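Local atomic coordinates of peptidoglycan-recognition protein LB (Drosophila melanogaster, PDB entry 7NT0), a protein that cleaves the amide bond between N-acetylmuramoyl residues and L-amino acids in bacterial peptidoglycan as a zinc-dependent amidase of insect innate immunity. Residues Leu18-Trp23 with Ile90-Gly95; Arg26-Val31 with Trp75-Phe80; Val41-Ser46 with Val111-Ile116. The protein carries 1 engineered substitution. All coordinates share one frame; numbering follows the deposited sequence.

Overall arrangement
Contact 3 lies at the centre of the domain, where two neighbouring parallel strands of the mixed sheet pair side by side and every touching residue is buried. Contact 1 reaches the same sheet at one of its two outermost strands, 17-18. It is only partly buried, and loop side chains bonding to carbonyls do much of its work. Contact 2 is the most peripheral: two loops without helix or strand meet through backbone and lysine bonds, with little apolar packing. Contacts 1 and 2 are joined by the salt bridge between R20 and D77. F80 of contact 2 packs on V114 and H44 of contact 3. All three touch the bound peptidoglycan fragment; contact 3 also binds the zinc.

Contact 1 of 3, residues Leu18-Trp23 with Ile90-Gly95. With MLD (glcnac(beta1-4)-murnac(1,6-anhydro)-L-ala-gamma-D-glu-meso-a2pm-D-ala), chain D.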
loop_
_atom_site.group_PDB
_atom_site.type_symbol
_atom_site.label_atom_id
_atom_site.label_comp_id
_atom_site.label_asym_id
_atom_site.label_seq_id
_atom_site.Cartn_x
_atom_site.Cartn_y
_atom_site.Cartn_z
ATOM N N LEU A 18 9.539 -5.367 6.784
ATOM C CA LEU A 18 9.977 -6.666 6.244
ATOM C C LEU A 18 10.319 -6.490 4.768
ATOM O O LEU A 18 9.619 -5.776 4.050
ATOM C CB LEU A 18 8.878 -7.689 6.473
ATOM C CG LEU A 18 8.509 -7.820 7.953
ATOM C CD1 LEU A 18 7.410 -8.856 8.161
ATOM C CD2 LEU A 18 9.731 -8.154 8.782
ATOM N N SER A 19 11.381 -7.133 4.329
ATOM C CA SER A 19 11.833 -7.121 2.937
ATOM C C SER A 19 10.910 -8.021 2.128
ATOM O O SER A 19 10.205 -8.857 2.701
ATOM C CB SER A 19 13.277 -7.620 2.855
ATOM O OG SER A 19 13.329 -8.988 3.236
ATOM N N ARG A 20 11.031 -7.948 0.830
ATOM C CA ARG A 20 10.323 -8.872 -0.083
ATOM C C ARG A 20 10.757 -10.310 0.212
ATOM O O ARG A 20 9.926 -11.196 0.238
ATOM C CB ARG A 20 10.657 -8.517 -1.530
ATOM C CG ARG A 20 10.130 -7.192 -2.003
ATOM C CD ARG A 20 10.757 -6.952 -3.372
ATOM N NE ARG A 20 10.289 -7.964 -4.308
ATOM C CZ ARG A 20 9.161 -7.847 -4.996
ATOM N NH1 ARG A 20 8.390 -6.788 -4.803
ATOM N NH2 ARG A 20 8.812 -8.771 -5.874
ATOM N N SER A 21 12.043 -10.547 0.451
ATOM C CA SER A 21 12.496 -11.917 0.762
ATOM C C SER A 21 11.948 -12.383 2.112
ATOM O O SER A 21 11.634 -13.573 2.222
ATOM C CB SER A 21 14.019 -12.031 0.635
ATOM O OG SER A 21 14.625 -11.296 1.636
ATOM N N ASP A 22 11.736 -11.504 3.082
ATOM C CA ASP A 22 11.143 -11.884 4.389
ATOM C C ASP A 22 9.782 -12.567 4.175
ATOM O O ASP A 22 9.485 -13.472 4.959
ATOM C CB ASP A 22 11.053 -10.704 5.332
ATOM C CG ASP A 22 12.384 -10.253 5.905
ATOM O OD1 ASP A 22 13.318 -11.121 5.992
ATOM O OD2 ASP A 22 12.478 -9.052 6.229
ATOM N N TRP A 23 8.961 -12.135 3.201
ATOM C CA TRP A 23 7.588 -12.672 3.040
ATOM C C TRP A 23 7.521 -13.635 1.856
ATOM O O TRP A 23 6.449 -14.128 1.519
ATOM C CB TRP A 23 6.531 -11.552 2.942
ATOM C CG TRP A 23 6.655 -10.514 1.853
ATOM C CD1 TRP A 23 7.128 -9.249 2.050
ATOM C CD2 TRP A 23 6.130 -10.531 0.520
ATOM N NE1 TRP A 23 7.018 -8.514 0.907
ATOM C CE2 TRP A 23 6.391 -9.265 -0.047
ATOM C CE3 TRP A 23 5.463 -11.475 -0.274
ATOM C CZ2 TRP A 23 6.003 -8.925 -1.333
ATOM C CZ3 TRP A 23 5.081 -11.134 -1.552
ATOM C CH2 TRP A 23 5.319 -9.861 -2.067
ATOM N N ILE A 90 5.076 -3.758 8.456
ATOM C CA ILE A 90 5.134 -3.180 7.088
ATOM C C ILE A 90 5.821 -4.184 6.178
ATOM O O ILE A 90 6.896 -4.678 6.516
ATOM C CB ILE A 90 5.891 -1.838 7.087
ATOM C CG1 ILE A 90 5.274 -0.830 8.044
ATOM C CG2 ILE A 90 5.973 -1.315 5.662
ATOM C CD1 ILE A 90 6.240 0.225 8.529
ATOM N N TYR A 91 5.203 -4.479 5.035
ATOM C CA TYR A 91 5.697 -5.421 4.027
ATOM C C TYR A 91 6.132 -4.613 2.801
ATOM O O TYR A 91 5.308 -3.911 2.216
ATOM C CB TYR A 91 4.583 -6.417 3.723
ATOM C CG TYR A 91 4.315 -7.316 4.890
ATOM C CD1 TYR A 91 3.532 -6.895 5.945
ATOM C CD2 TYR A 91 4.908 -8.563 4.974
ATOM C CE1 TYR A 91 3.291 -7.695 7.046
ATOM C CE2 TYR A 91 4.662 -9.398 6.051
ATOM C CZ TYR A 91 3.873 -8.957 7.099
ATOM O OH TYR A 91 3.708 -9.753 8.188
ATOM N N THR A 92 7.369 -4.787 2.369
ATOM C CA THR A 92 7.858 -4.121 1.150
ATOM C C THR A 92 7.168 -4.776 -0.038
ATOM O O THR A 92 7.247 -5.992 -0.198
ATOM C CB THR A 92 9.372 -4.225 1.009
ATOM O OG1 THR A 92 9.945 -3.654 2.185
ATOM C CG2 THR A 92 9.872 -3.574 -0.257
ATOM N N GLY A 93 6.506 -3.971 -0.854
ATOM C CA GLY A 93 5.960 -4.422 -2.140
ATOM C C GLY A 93 6.957 -4.016 -3.206
ATOM O O GLY A 93 8.146 -4.451 -3.144
ATOM N N ARG A 94 6.560 -3.108 -4.081
ATOM C CA ARG A 94 7.527 -2.551 -5.061
ATOM C C ARG A 94 8.546 -1.642 -4.379
ATOM O O ARG A 94 9.650 -1.515 -4.931
ATOM C CB ARG A 94 6.817 -1.772 -6.140
ATOM C CG ARG A 94 5.851 -2.663 -6.894
ATOM C CD ARG A 94 5.482 -2.094 -8.210
ATOM N NE ARG A 94 4.560 -2.976 -8.878
ATOM C CZ ARG A 94 4.234 -2.909 -10.173
ATOM N NH1 ARG A 94 4.721 -1.970 -10.956
ATOM N NH2 ARG A 94 3.398 -3.792 -10.689
ATOM N N GLY A 95 8.215 -1.069 -3.235
ATOM C CA GLY A 95 9.148 -0.223 -2.498
ATOM C C GLY A 95 9.175 1.210 -3.010
ATOM O O GLY A 95 8.331 1.625 -3.837
HETATM C CAI MLD D . -7.331 -2.334 -4.169
HETATM C CAL MLD D . -6.639 -1.622 -5.258
HETATM O OAM MLD D . -6.897 -0.451 -5.453
HETATM N N MLD D . -5.832 -2.378 -6.008
HETATM C CA MLD D . -4.999 -1.802 -7.036
HETATM C CB MLD D . -3.744 -2.643 -7.228
HETATM C C MLD D . -5.712 -1.629 -8.379
HETATM O O MLD D . -6.306 -2.565 -8.897
HETATM N NAN MLD D . -5.618 -0.430 -8.929
HETATM C CAO MLD D . -5.753 -0.223 -10.350
HETATM C CAP MLD D . -6.824 0.847 -10.684
HETATM O OBA MLD D . -7.609 0.566 -11.565
HETATM O OAQ MLD D . -6.899 1.900 -10.004
HETATM C CBB MLD D . -4.355 0.031 -10.876
HETATM C CBC MLD D . -4.224 -0.283 -12.319
HETATM C CBD MLD D . -2.862 0.177 -12.751
HETATM O OBE MLD D . -2.301 1.167 -12.265
HETATM N NBF MLD D . -2.330 -0.571 -13.717
HETATM C CBG MLD D . -1.099 -0.170 -14.345
HETATM C CBH MLD D . -1.291 1.114 -15.184
HETATM O OBI MLD D . -2.392 1.352 -15.658
HETATM N NBJ MLD D . -0.275 1.992 -15.288
HETATM C CBK MLD D . -0.351 3.245 -16.061
HETATM C CBL MLD D . 0.816 3.335 -17.037
HETATM C CBM MLD D . -0.318 4.557 -15.237
HETATM O OBO MLD D . 0.481 4.637 -14.288
HETATM O OBN MLD D . -1.030 5.493 -15.614
HETATM C CBP MLD D . -0.648 -1.412 -15.109
HETATM C CBQ MLD D . 0.841 -1.540 -15.078
HETATM C CBR MLD D . 1.407 -2.829 -15.633
HETATM C CBS MLD D . 2.928 -2.869 -15.571
HETATM C CBT MLD D . 3.410 -2.912 -14.104
HETATM O OBV MLD D . 3.117 -3.916 -13.419
HETATM O OBU MLD D . 4.115 -1.971 -13.731
HETATM N NBW MLD D . 3.473 -1.652 -16.238
#
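W23 and T92 are joined by the indole N-H: NE1 donates to the carbonyl O of T92 over 2.8 Å. This acceptor lies in the ring plane, at the indole edge. The indole is put there by chi1 of 58°, which sets CG between the backbone N and the carbonyl carbon. Y91 turns its ring edge toward the five-membered ring of W23 in an offset edge-to-face pair, with planes at 64°. L18 lies alongside Y91, and L18 CD1 comes 3.5 Å from Y91 CE2. The backbones form a short parallel bridge, L18 with Y91, at the outer edge of the central mixed sheet of the amidase fold. L18 N donates to I90 O at 2.7 Å. The carbonyl O of L18 takes two bonds from one residue, T92 N and T92 OG1, the hydroxyl at 2.8 Å. Next along the loop, R20 bends at chi3 and brings NH1 to G93 O at 2.9 Å, above the carbonyl plane. The same NH1 makes a salt bridge with D77. An ST motif shapes the turn: S19 OG accepts from D22 N. D22 OD2 in return accepts from S19 N at 2.9 Å. Beyond the strand, R94 extends to the bound peptide. Its NH1 and NH2 donate to the two carboxylate oxygens, OBU and OBV, and I78 O accepts from its NE.

Contact 2 of 3, residues Arg26-Val31 with Trp75-Phe80. Engineered in segment 75-80: F80 (natural residue Tyr). With MLD (glcnac(beta1-4)-murnac(1,6-anhydro)-L-ala-gamma-D-glu-meso-a2pm-D-ala), chain D.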
loop_
_atom_site.group_PDB
_atom_site.type_symbol
_atom_site.label_atom_id
_atom_site.label_comp_id
_atom_site.label_asym_id
_atom_site.label_seq_id
_atom_site.Cartn_x
_atom_site.Cartn_y
_atom_site.Cartn_z
ATOM N N ARG A 26 7.941 -13.670 -4.991
ATOM C CA ARG A 26 8.478 -13.973 -6.340
ATOM C C ARG A 26 9.229 -12.726 -6.841
ATOM O O ARG A 26 8.942 -11.584 -6.436
ATOM C CB ARG A 26 7.323 -14.345 -7.292
ATOM C CG ARG A 26 7.698 -14.640 -8.746
ATOM C CD ARG A 26 6.515 -15.052 -9.655
ATOM N NE ARG A 26 5.839 -16.119 -8.920
ATOM C CZ ARG A 26 4.637 -16.060 -8.344
ATOM N NH1 ARG A 26 3.835 -15.011 -8.502
ATOM N NH2 ARG A 26 4.229 -17.094 -7.619
ATOM N N LEU A 27 10.216 -12.927 -7.714
ATOM C CA LEU A 27 10.891 -11.782 -8.350
ATOM C C LEU A 27 9.886 -10.990 -9.153
ATOM O O LEU A 27 8.981 -11.540 -9.766
ATOM C CB LEU A 27 11.996 -12.308 -9.272
ATOM C CG LEU A 27 13.237 -12.794 -8.522
ATOM C CD1 LEU A 27 14.218 -13.435 -9.498
ATOM C CD2 LEU A 27 13.898 -11.642 -7.756
ATOM N N PRO A 28 10.062 -9.663 -9.219
ATOM C CA PRO A 28 9.347 -8.864 -10.208
ATOM C C PRO A 28 9.752 -9.294 -11.630
ATOM O O PRO A 28 10.923 -9.677 -11.845
ATOM C CB PRO A 28 9.831 -7.436 -10.005
ATOM C CG PRO A 28 10.679 -7.459 -8.748
ATOM C CD PRO A 28 11.077 -8.888 -8.481
ATOM N N LYS A 29 8.819 -9.258 -12.568
ATOM C CA LYS A 29 9.106 -9.567 -14.011
ATOM C C LYS A 29 10.059 -8.500 -14.555
ATOM O O LYS A 29 10.987 -8.799 -15.359
ATOM C CB LYS A 29 7.803 -9.583 -14.796
ATOM C CG LYS A 29 6.866 -10.708 -14.389
ATOM C CD LYS A 29 5.944 -11.162 -15.487
ATOM C CE LYS A 29 4.640 -10.414 -15.548
ATOM N NZ LYS A 29 3.531 -11.220 -14.993
ATOM N N SER A 30 9.891 -7.281 -14.082
ATOM C CA SER A 30 10.635 -6.098 -14.540
ATOM C C SER A 30 10.449 -5.018 -13.467
ATOM O O SER A 30 9.422 -5.084 -12.747
ATOM C CB SER A 30 10.082 -5.693 -15.889
ATOM O OG SER A 30 10.857 -4.677 -16.430
ATOM N N VAL A 31 11.385 -4.081 -13.356
ATOM C CA VAL A 31 11.300 -2.965 -12.385
ATOM C C VAL A 31 11.578 -1.680 -13.151
ATOM O O VAL A 31 12.579 -1.632 -13.865
ATOM C CB VAL A 31 12.288 -3.143 -11.228
ATOM C CG1 VAL A 31 12.240 -1.952 -10.286
ATOM C CG2 VAL A 31 12.073 -4.427 -10.457
ATOM N N TRP A 75 0.670 -8.178 -14.375
ATOM C CA TRP A 75 1.558 -7.078 -13.965
ATOM C C TRP A 75 2.952 -7.598 -13.631
ATOM O O TRP A 75 3.187 -8.840 -13.511
ATOM C CB TRP A 75 0.924 -6.323 -12.796
ATOM C CG TRP A 75 -0.384 -5.674 -13.101
ATOM C CD1 TRP A 75 -1.014 -5.481 -14.300
ATOM C CD2 TRP A 75 -1.257 -5.135 -12.103
ATOM N NE1 TRP A 75 -2.218 -4.837 -14.117
ATOM C CE2 TRP A 75 -2.396 -4.625 -12.764
ATOM C CE3 TRP A 75 -1.171 -5.054 -10.712
ATOM C CZ2 TRP A 75 -3.434 -4.022 -12.069
ATOM C CZ3 TRP A 75 -2.178 -4.418 -10.040
ATOM C CH2 TRP A 75 -3.307 -3.941 -10.710
ATOM N N ASN A 76 3.887 -6.674 -13.496
ATOM C CA ASN A 76 5.312 -6.936 -13.200
ATOM C C ASN A 76 5.422 -7.520 -11.800
ATOM O O ASN A 76 6.346 -8.286 -11.555
ATOM C CB ASN A 76 6.111 -5.657 -13.344
ATOM C CG ASN A 76 6.298 -5.311 -14.804
ATOM O OD1 ASN A 76 6.527 -4.155 -15.174
ATOM N ND2 ASN A 76 6.247 -6.319 -15.632
ATOM N N ASP A 77 4.532 -7.120 -10.900
ATOM C CA ASP A 77 4.752 -7.391 -9.471
ATOM C C ASP A 77 3.447 -7.050 -8.755
ATOM O O ASP A 77 2.518 -6.464 -9.418
ATOM C CB ASP A 77 5.906 -6.548 -8.952
ATOM C CG ASP A 77 6.444 -6.949 -7.593
ATOM O OD1 ASP A 77 6.076 -8.029 -7.105
ATOM O OD2 ASP A 77 7.230 -6.148 -7.023
ATOM N N ILE A 78 3.382 -7.374 -7.471
ATOM C CA ILE A 78 2.335 -6.769 -6.611
ATOM C C ILE A 78 2.269 -5.278 -6.953
ATOM O O ILE A 78 3.328 -4.617 -7.133
ATOM C CB ILE A 78 2.567 -7.060 -5.117
ATOM C CG1 ILE A 78 1.296 -6.777 -4.317
ATOM C CG2 ILE A 78 3.802 -6.352 -4.574
ATOM C CD1 ILE A 78 1.375 -7.171 -2.871
ATOM N N GLY A 79 1.056 -4.727 -7.056
ATOM C CA GLY A 79 0.874 -3.352 -7.563
ATOM C C GLY A 79 1.286 -2.265 -6.570
ATOM O O GLY A 79 1.566 -1.106 -6.988
ATOM N N PHE A 80 1.245 -2.592 -5.277
ATOM C CA PHE A 80 1.426 -1.620 -4.180
ATOM C C PHE A 80 2.917 -1.467 -3.842
ATOM O O PHE A 80 3.733 -2.409 -4.000
ATOM C CB PHE A 80 0.683 -2.100 -2.940
ATOM C CG PHE A 80 -0.770 -2.375 -3.150
ATOM C CD1 PHE A 80 -1.641 -1.333 -3.376
ATOM C CD2 PHE A 80 -1.279 -3.655 -3.094
ATOM C CE1 PHE A 80 -3.005 -1.545 -3.536
ATOM C CE2 PHE A 80 -2.640 -3.876 -3.265
ATOM C CZ PHE A 80 -3.503 -2.824 -3.503
HETATM C CAI MLD D . -7.331 -2.334 -4.169
HETATM C CAL MLD D . -6.639 -1.622 -5.258
HETATM O OAM MLD D . -6.897 -0.451 -5.453
HETATM N N MLD D . -5.832 -2.378 -6.008
HETATM C CA MLD D . -4.999 -1.802 -7.036
HETATM C CB MLD D . -3.744 -2.643 -7.228
HETATM C C MLD D . -5.712 -1.629 -8.379
HETATM O O MLD D . -6.306 -2.565 -8.897
HETATM N NAN MLD D . -5.618 -0.430 -8.929
HETATM C CAO MLD D . -5.753 -0.223 -10.350
HETATM C CAP MLD D . -6.824 0.847 -10.684
HETATM O OBA MLD D . -7.609 0.566 -11.565
HETATM O OAQ MLD D . -6.899 1.900 -10.004
HETATM C CBB MLD D . -4.355 0.031 -10.876
HETATM C CBC MLD D . -4.224 -0.283 -12.319
HETATM C CBD MLD D . -2.862 0.177 -12.751
HETATM O OBE MLD D . -2.301 1.167 -12.265
HETATM N NBF MLD D . -2.330 -0.571 -13.717
HETATM C CBG MLD D . -1.099 -0.170 -14.345
HETATM C CBH MLD D . -1.291 1.114 -15.184
HETATM O OBI MLD D . -2.392 1.352 -15.658
HETATM N NBJ MLD D . -0.275 1.992 -15.288
HETATM C CBK MLD D . -0.351 3.245 -16.061
HETATM C CBL MLD D . 0.816 3.335 -17.037
HETATM C CBM MLD D . -0.318 4.557 -15.237
HETATM O OBO MLD D . 0.481 4.637 -14.288
HETATM O OBN MLD D . -1.030 5.493 -15.614
HETATM C CBP MLD D . -0.648 -1.412 -15.109
HETATM C CBQ MLD D . 0.841 -1.540 -15.078
HETATM C CBR MLD D . 1.407 -2.829 -15.633
HETATM C CBS MLD D . 2.928 -2.869 -15.571
HETATM C CBT MLD D . 3.410 -2.912 -14.104
HETATM O OBV MLD D . 3.117 -3.916 -13.419
HETATM O OBU MLD D . 4.115 -1.971 -13.731
HETATM N NBW MLD D . 3.473 -1.652 -16.238
#
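K29 and N76 join two loops without helix or strand, one following strand 17-18 and the other linking helix 55-72 to strand 82-84 of the amidase fold. K29 N donates to N76 O at 2.8 Å. The K29 side chain starts toward the other loop and bends at chi3 and chi4. Its NZ thereby reaches W75 O in a weak bond of 2.8 Å. The N76 amide lies by the first carbons of K29 and S30: ND2 is 3.7 Å from K29 CB. P28 runs alongside D77. P28 CG stands 4.1 Å from D77 OD2, the oxygen that forms a salt bridge with R20. The W75 side chain leaves the backbone away from the 26-31 loop. Its first torsion, chi1 -62° with CG anti to the carbonyl carbon, carries the indole to the bound peptide. One ring face meets the ligand, with NBF 3.7 Å above the plane and displaced from the ring centre. The ligand methyl CB sits at the ring edge. With an alanine in place of W75, the peptide would probably lose the aromatic face under NBF and be freer to shift. F80 is engineered; a tyrosine stands here naturally, at a position inferred to be essential for coordinating the zinc hydrate. F80 CZ lies 3.4 Å from ligand N. The loop backbone also holds the carboxylate at the end of the diaminopimelate side chain: N76 N donates to its oxygen OBV at 2.9 Å, with an N-H...O angle of 168°.

Contact 3 of 3, residues Val41-Ser46 with Val111-Ile116; sequences VIIHHS and VGIVLI. With ZN (zinc ion), chain C; MLD (glcnac(beta1-4)-murnac(1,6-anhydro)-L-ala-gamma-D-glu-meso-a2pm-D-ala), chain D.
I113 packs against V41 and I43 on one face of the central sheet, where strands 38-45 and 110-115 run parallel as neighbours in the amidase fold. V41 CG1 meets I113 CD1 at 3.7 Å. The torsion of V41, chi1 174°, turns CG1 anti to the backbone N and toward that methyl. I43 and I113 extend together over the same face, and I43 CD1 approaches I113 CB at 4.0 Å. L115 continues this apolar row, its CD1 near I43 CG2. Helix 126-142 covers the face, with L135 and I136 on I113 and M128 on L115.

Between the faces runs a regular parallel ladder. I42 N donates to V111 O, and I113 N to I42 O. H44 N then donates to I113 O, and L115 N to H44 O at 2.9 Å. The short segments cross at -28°. The last rung, S46 N to L115 O, is weak at 3.4 Å.

The other face carries I42, G112, H44 and V114. G112 has no side chain beside the H44 ring; a CB there would lie 3.7 Å from H44 NE2. V114 CB is 4.1 Å from H44 CB. V114 CG2 touches the peptide link between H45 and S46, at H45 C and S46 N. The engineered F80 packs on V114 and meets the H44 ring edge-to-face.

The polar end is the zinc site. H44 sets its imidazole with I113 O at the ring edge, in plane. NE2 is hydrogen-bonded to H102, which would help fix the ring's rotation. H154 and C162 complete the protein ligands of the zinc. The bound peptidoglycan fragment also coordinates the metal, through its carbonyl oxygen OAM at 1.9 Å, while H44 binds it through ND1 at 2.1 Å.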
loop_
_atom_site.group_PDB
_atom_site.type_symbol
_atom_site.label_atom_id
_atom_site.label_comp_id
_atom_site.label_asym_id
_atom_site.label_seq_id
_atom_site.Cartn_x
_atom_site.Cartn_y
_atom_site.Cartn_z
ATOM N N VAL A 41 1.129 10.259 -1.530
ATOM C CA VAL A 41 0.919 8.984 -0.805
ATOM C C VAL A 41 -0.552 8.616 -1.003
ATOM O O VAL A 41 -1.435 9.425 -0.711
ATOM C CB VAL A 41 1.278 9.124 0.683
ATOM C CG1 VAL A 41 0.909 7.850 1.439
ATOM C CG2 VAL A 41 2.737 9.488 0.853
ATOM N N ILE A 42 -0.792 7.415 -1.511
ATOM C CA ILE A 42 -2.142 6.941 -1.873
ATOM C C ILE A 42 -2.444 5.725 -1.003
ATOM O O ILE A 42 -1.696 4.745 -1.020
ATOM C CB ILE A 42 -2.269 6.672 -3.375
ATOM C CG1 ILE A 42 -1.975 7.980 -4.135
ATOM C CG2 ILE A 42 -3.669 6.130 -3.671
ATOM C CD1 ILE A 42 -2.172 7.897 -5.575
ATOM N N ILE A 43 -3.489 5.815 -0.224
ATOM C CA ILE A 43 -3.920 4.747 0.693
ATOM C C ILE A 43 -4.971 3.878 0.008
ATOM O O ILE A 43 -5.937 4.391 -0.629
ATOM C CB ILE A 43 -4.445 5.352 1.994
ATOM C CG1 ILE A 43 -3.411 6.276 2.642
ATOM C CG2 ILE A 43 -4.922 4.273 2.953
ATOM C CD1 ILE A 43 -2.073 5.600 2.969
ATOM N N HIS A 44 -4.807 2.577 0.198
ATOM C CA HIS A 44 -5.698 1.536 -0.316
ATOM C C HIS A 44 -6.110 0.644 0.840
ATOM O O HIS A 44 -5.345 0.534 1.817
ATOM C CB HIS A 44 -4.945 0.699 -1.366
ATOM C CG HIS A 44 -4.439 1.451 -2.542
ATOM N ND1 HIS A 44 -5.142 1.575 -3.726
ATOM C CD2 HIS A 44 -3.275 2.123 -2.730
ATOM C CE1 HIS A 44 -4.412 2.271 -4.599
ATOM N NE2 HIS A 44 -3.264 2.628 -4.003
ATOM N N HIS A 45 -7.185 -0.133 0.628
ATOM C CA HIS A 45 -7.442 -1.373 1.379
ATOM C C HIS A 45 -7.404 -2.534 0.399
ATOM O O HIS A 45 -7.510 -2.307 -0.792
ATOM C CB HIS A 45 -8.718 -1.325 2.206
ATOM C CG HIS A 45 -9.983 -1.481 1.412
ATOM N ND1 HIS A 45 -11.172 -1.838 2.028
ATOM C CD2 HIS A 45 -10.293 -1.221 0.131
ATOM C CE1 HIS A 45 -12.137 -1.856 1.111
ATOM N NE2 HIS A 45 -11.636 -1.489 -0.044
ATOM N N SER A 46 -7.195 -3.744 0.875
ATOM C CA SER A 46 -7.148 -4.910 -0.055
ATOM C C SER A 46 -8.560 -5.326 -0.452
ATOM O O SER A 46 -8.707 -5.866 -1.573
ATOM C CB SER A 46 -6.327 -6.050 0.484
ATOM O OG SER A 46 -6.867 -6.593 1.666
ATOM N N VAL A 111 3.736 6.796 -3.370
ATOM C CA VAL A 111 3.864 5.589 -2.549
ATOM C C VAL A 111 2.439 5.079 -2.364
ATOM O O VAL A 111 1.625 5.791 -1.765
ATOM C CB VAL A 111 4.534 5.908 -1.201
ATOM C CG1 VAL A 111 4.790 4.647 -0.385
ATOM C CG2 VAL A 111 5.841 6.634 -1.416
ATOM N N GLY A 112 2.163 3.867 -2.853
ATOM C CA GLY A 112 0.865 3.219 -2.700
ATOM C C GLY A 112 0.932 2.289 -1.531
ATOM O O GLY A 112 1.696 1.324 -1.615
ATOM N N ILE A 113 0.150 2.574 -0.498
ATOM C CA ILE A 113 0.166 1.743 0.730
ATOM C C ILE A 113 -1.162 1.016 0.862
ATOM O O ILE A 113 -2.182 1.669 0.892
ATOM C CB ILE A 113 0.423 2.644 1.945
ATOM C CG1 ILE A 113 1.699 3.468 1.761
ATOM C CG2 ILE A 113 0.462 1.810 3.190
ATOM C CD1 ILE A 113 1.875 4.506 2.795
ATOM N N VAL A 114 -1.121 -0.308 0.961
ATOM C CA VAL A 114 -2.358 -1.090 1.180
ATOM C C VAL A 114 -2.407 -1.509 2.633
ATOM O O VAL A 114 -1.430 -2.096 3.127
ATOM C CB VAL A 114 -2.533 -2.266 0.198
ATOM C CG1 VAL A 114 -1.415 -3.275 0.284
ATOM C CG2 VAL A 114 -3.895 -2.900 0.397
ATOM N N LEU A 115 -3.530 -1.208 3.288
ATOM C CA LEU A 115 -3.857 -1.784 4.615
ATOM C C LEU A 115 -4.662 -3.049 4.340
ATOM O O LEU A 115 -5.811 -2.955 3.829
ATOM C CB LEU A 115 -4.624 -0.782 5.474
ATOM C CG LEU A 115 -3.696 0.194 6.223
ATOM C CD1 LEU A 115 -3.118 1.223 5.261
ATOM C CD2 LEU A 115 -4.429 0.880 7.352
ATOM N N ILE A 116 -4.049 -4.203 4.564
ATOM C CA ILE A 116 -4.676 -5.513 4.241
ATOM C C ILE A 116 -5.965 -5.665 5.036
ATOM O O ILE A 116 -5.980 -5.428 6.265
ATOM C CB ILE A 116 -3.687 -6.659 4.488
ATOM C CG1 ILE A 116 -2.457 -6.483 3.592
ATOM C CG2 ILE A 116 -4.379 -7.996 4.318
ATOM C CD1 ILE A 116 -1.245 -7.351 3.975
HETATM ZN ZN ZN C . -7.088 0.963 -4.128
HETATM C CAI MLD D . -7.331 -2.334 -4.169
HETATM C CAL MLD D . -6.639 -1.622 -5.258
HETATM O OAM MLD D . -6.897 -0.451 -5.453
HETATM N N MLD D . -5.832 -2.378 -6.008
HETATM C CA MLD D . -4.999 -1.802 -7.036
HETATM C CB MLD D . -3.744 -2.643 -7.228
HETATM C C MLD D . -5.712 -1.629 -8.379
HETATM O O MLD D . -6.306 -2.565 -8.897
HETATM N NAN MLD D . -5.618 -0.430 -8.929
HETATM C CAO MLD D . -5.753 -0.223 -10.350
HETATM C CAP MLD D . -6.824 0.847 -10.684
HETATM O OBA MLD D . -7.609 0.566 -11.565
HETATM O OAQ MLD D . -6.899 1.900 -10.004
HETATM C CBB MLD D . -4.355 0.031 -10.876
HETATM C CBC MLD D . -4.224 -0.283 -12.319
HETATM C CBD MLD D . -2.862 0.177 -12.751
HETATM O OBE MLD D . -2.301 1.167 -12.265
HETATM N NBF MLD D . -2.330 -0.571 -13.717
HETATM C CBG MLD D . -1.099 -0.170 -14.345
HETATM C CBH MLD D . -1.291 1.114 -15.184
HETATM O OBI MLD D . -2.392 1.352 -15.658
HETATM N NBJ MLD D . -0.275 1.992 -15.288
HETATM C CBK MLD D . -0.351 3.245 -16.061
HETATM C CBL MLD D . 0.816 3.335 -17.037
HETATM C CBM MLD D . -0.318 4.557 -15.237
HETATM O OBO MLD D . 0.481 4.637 -14.288
HETATM O OBN MLD D . -1.030 5.493 -15.614
HETATM C CBP MLD D . -0.648 -1.412 -15.109
HETATM C CBQ MLD D . 0.841 -1.540 -15.078
HETATM C CBR MLD D . 1.407 -2.829 -15.633
HETATM C CBS MLD D . 2.928 -2.869 -15.571
HETATM C CBT MLD D . 3.410 -2.912 -14.104
HETATM O OBV MLD D . 3.117 -3.916 -13.419
HETATM O OBU MLD D . 4.115 -1.971 -13.731
HETATM N NBW MLD D . 3.473 -1.652 -16.238
#